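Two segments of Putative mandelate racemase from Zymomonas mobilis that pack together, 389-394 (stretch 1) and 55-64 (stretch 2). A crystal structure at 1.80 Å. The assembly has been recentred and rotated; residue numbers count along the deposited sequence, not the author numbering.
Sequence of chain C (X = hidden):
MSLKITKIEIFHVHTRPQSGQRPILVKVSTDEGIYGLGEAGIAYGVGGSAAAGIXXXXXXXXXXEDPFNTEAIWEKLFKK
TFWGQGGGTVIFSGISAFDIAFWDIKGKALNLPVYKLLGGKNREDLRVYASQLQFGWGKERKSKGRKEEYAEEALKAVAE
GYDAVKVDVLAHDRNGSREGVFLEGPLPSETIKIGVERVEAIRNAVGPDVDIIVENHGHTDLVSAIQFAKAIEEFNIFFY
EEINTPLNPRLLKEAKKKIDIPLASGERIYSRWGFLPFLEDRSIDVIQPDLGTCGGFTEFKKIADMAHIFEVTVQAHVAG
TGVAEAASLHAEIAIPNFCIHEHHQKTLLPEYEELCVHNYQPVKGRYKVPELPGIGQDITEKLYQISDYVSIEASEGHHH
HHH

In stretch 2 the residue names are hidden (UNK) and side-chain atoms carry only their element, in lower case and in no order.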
# COMPACT_ATOMS: atom_id res chain seq x y z
N TYR C 389 -50.20 -15.91 1.11
CA TYR C 389 -49.98 -16.74 -0.08
C TYR C 389 -50.11 -15.90 -1.35
O TYR C 389 -51.09 -15.18 -1.51
CB TYR C 389 -50.99 -17.89 -0.12
CG TYR C 389 -50.99 -18.73 -1.38
CD1 TYR C 389 -50.03 -19.73 -1.57
CD2 TYR C 389 -51.96 -18.55 -2.37
CE1 TYR C 389 -50.03 -20.51 -2.73
CE2 TYR C 389 -51.96 -19.33 -3.52
CZ TYR C 389 -51.00 -20.31 -3.69
OH TYR C 389 -51.01 -21.08 -4.83
N VAL C 390 -49.12 -15.99 -2.23
CA VAL C 390 -49.20 -15.34 -3.55
C VAL C 390 -48.84 -16.36 -4.63
O VAL C 390 -47.89 -17.13 -4.48
CB VAL C 390 -48.27 -14.09 -3.64
CG1 VAL C 390 -48.26 -13.51 -5.06
CG2 VAL C 390 -48.70 -13.01 -2.64
N SER C 391 -49.63 -16.38 -5.70
CA SER C 391 -49.44 -17.31 -6.81
C SER C 391 -49.22 -16.45 -8.05
O SER C 391 -49.90 -15.44 -8.24
CB SER C 391 -50.69 -18.17 -6.98
OG SER C 391 -50.51 -19.18 -7.96
N ILE C 392 -48.26 -16.84 -8.88
CA ILE C 392 -48.04 -16.21 -10.18
C ILE C 392 -47.98 -17.32 -11.22
O ILE C 392 -47.18 -18.24 -11.09
CB ILE C 392 -46.69 -15.42 -10.22
CG1 ILE C 392 -46.68 -14.28 -9.20
CG2 ILE C 392 -46.42 -14.88 -11.63
CD1 ILE C 392 -45.96 -14.60 -7.91
N GLU C 393 -48.81 -17.24 -12.25
CA GLU C 393 -48.78 -18.30 -13.26
C GLU C 393 -48.77 -17.91 -14.73
O GLU C 393 -48.96 -16.75 -15.08
CB GLU C 393 -49.76 -19.44 -12.97
CG GLU C 393 -51.18 -19.02 -12.68
CD GLU C 393 -52.00 -20.17 -12.13
OE1 GLU C 393 -51.90 -21.28 -12.69
OE2 GLU C 393 -52.72 -19.96 -11.13
N ALA C 394 -48.50 -18.91 -15.57
CA ALA C 394 -48.48 -18.76 -17.01
C ALA C 394 -49.89 -18.59 -17.58
O ALA C 394 -50.83 -19.28 -17.17
CB ALA C 394 -47.78 -19.97 -17.64
N UNK C 55 -39.70 -11.83 -4.14
CA UNK C 55 -39.97 -13.09 -4.83
C UNK C 55 -41.11 -12.91 -5.83
O UNK C 55 -41.03 -13.39 -6.96
c UNK C 55 -40.29 -14.20 -3.82
c UNK C 55 -39.09 -14.64 -2.97
c UNK C 55 -38.06 -15.36 -3.85
c UNK C 55 -39.56 -15.56 -1.86
N UNK C 56 -42.14 -12.16 -5.41
CA UNK C 56 -43.25 -11.82 -6.29
C UNK C 56 -42.77 -11.06 -7.53
O UNK C 56 -43.20 -11.34 -8.65
c UNK C 56 -45.46 -10.47 -6.36
c UNK C 56 -47.24 -8.69 -6.39
c UNK C 56 -44.31 -11.03 -5.52
c UNK C 56 -46.41 -9.63 -5.51
n UNK C 56 -46.85 -7.24 -6.29
N UNK C 57 -41.86 -10.10 -7.34
CA UNK C 57 -41.40 -9.29 -8.47
C UNK C 57 -40.53 -10.09 -9.44
O UNK C 57 -40.68 -9.98 -10.66
o UNK C 57 -42.84 -7.09 -7.66
c UNK C 57 -41.62 -7.00 -7.42
c UNK C 57 -40.66 -8.06 -7.97
o UNK C 57 -41.14 -6.08 -6.75
N UNK C 58 -39.63 -10.89 -8.88
CA UNK C 58 -38.74 -11.72 -9.72
C UNK C 58 -39.52 -12.77 -10.49
O UNK C 58 -39.12 -13.17 -11.59
c UNK C 58 -34.50 -9.94 -7.33
c UNK C 58 -36.45 -10.19 -8.71
c UNK C 58 -36.55 -11.54 -8.35
c UNK C 58 -35.43 -9.40 -8.19
o UNK C 58 -33.49 -9.15 -6.81
c UNK C 58 -34.57 -11.28 -6.96
c UNK C 58 -37.66 -12.42 -8.90
c UNK C 58 -35.60 -12.06 -7.47
N UNK C 59 -40.63 -13.22 -9.90
CA UNK C 59 -41.45 -14.31 -10.47
C UNK C 59 -41.88 -13.99 -11.90
O UNK C 59 -41.87 -14.87 -12.76
c UNK C 59 -42.68 -14.60 -9.58
N UNK C 60 -42.19 -12.72 -12.15
CA UNK C 60 -42.53 -12.26 -13.50
C UNK C 60 -41.46 -12.54 -14.56
O UNK C 60 -41.78 -12.77 -15.72
c UNK C 60 -42.92 -10.79 -13.49
N UNK C 61 -40.19 -12.52 -14.16
CA UNK C 61 -39.08 -12.75 -15.08
C UNK C 61 -38.80 -14.23 -15.29
O UNK C 61 -38.04 -14.61 -16.18
c UNK C 61 -37.80 -12.06 -14.58
c UNK C 61 -37.59 -10.56 -14.87
c UNK C 61 -38.76 -9.69 -14.44
c UNK C 61 -36.31 -10.09 -14.20
N UNK C 62 -39.40 -15.07 -14.45
CA UNK C 62 -39.03 -16.49 -14.38
C UNK C 62 -40.03 -17.45 -15.03
O UNK C 62 -39.66 -18.54 -15.45
c UNK C 62 -36.34 -16.30 -13.14
c UNK C 62 -37.41 -16.41 -10.88
c UNK C 62 -38.76 -16.91 -12.93
c UNK C 62 -37.62 -16.09 -12.34
N UNK C 63 -41.30 -17.06 -15.08
CA UNK C 63 -42.30 -17.87 -15.80
C UNK C 63 -41.83 -18.06 -17.24
O UNK C 63 -41.48 -17.09 -17.91
c UNK C 63 -43.71 -17.21 -15.78
c UNK C 63 -44.73 -18.06 -16.55
c UNK C 63 -44.56 -18.16 -13.51
c UNK C 63 -44.17 -16.93 -14.33
N UNK C 64 -41.81 -19.31 -17.70
CA UNK C 64 -41.35 -19.61 -19.06
C UNK C 64 -39.90 -20.06 -19.14
O UNK C 64 -39.47 -20.61 -20.16

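Position 55 carries four side-chain carbons, forked at the second. None comes within contact distance of stretch 1. This is Leu 55, and its carbonyl O accepts a hydrogen bond from the backbone N of position 59 at 3.0 Å, one turn on.

Position 56 has four carbons in a row ending in a nitrogen. Its CA lies 4.2 Å from CD1 of Ile 392, and its chain runs past Val 390. An unbranched chain with a terminal nitrogen is lysine, Lys 56. Its CD is 4.3 Å from CG1 of Val 390. The end of the chain leads away from the strand, and NZ is hydrogen-bonded elsewhere in the structure.

Position 57 has two carbons, the second bearing two oxygens. It points away from stretch 1 and does not touch it. This short carboxylate is Asp 57.

Position 58 has one carbon, then a ring of six carbons bearing one oxygen. It is out of reach of stretch 1. The phenol identifies Tyr 58.

Position 59 has a single side-chain carbon, directed toward the strand. That CB lies 3.7 Å from CD1 of Ile 392. The residue is Ala 59.

Position 60 also has a single carbon, but it points sideways and makes no contact. This is Ala 60.

Position 61 has four carbons, forked at the second, and is out of reach of stretch 1. It is Leu 61.

Position 62 repeats that pattern: four carbons, forked at the second, again out of reach. It is Leu 62.

Position 63 has four carbons, forked at the first, with one arm two carbons long. The tip of the long arm lies near the carbonyl O of Ile 392. Four carbons forked at the first, with one arm longer than the other, identify Ile 63. Its CD1 is 3.6 Å from O of Ile 392, and its CG2 is 3.8 Å from CB of Ala 394.

Position 64 has no side-chain atoms. Its phi of 98° and psi of -15° would jam a CB against the preceding carbonyl O. It is Gly 64.

The strand and helix run nearly parallel, with axes 13° apart and 8.8 Å at closest approach. No hydrogen bond joins the two stretches. Ile 392 is central: its CD1 packs on Ala 59, and its CG2 lies 4.1 Å from CG1 of Ile 63. Val 390 and Ile 392 point toward the helix. Together the stretches bury 287 Å², a small, chiefly apolar contact.

Stretch 2, residues 55-64: LKDYAALLIG
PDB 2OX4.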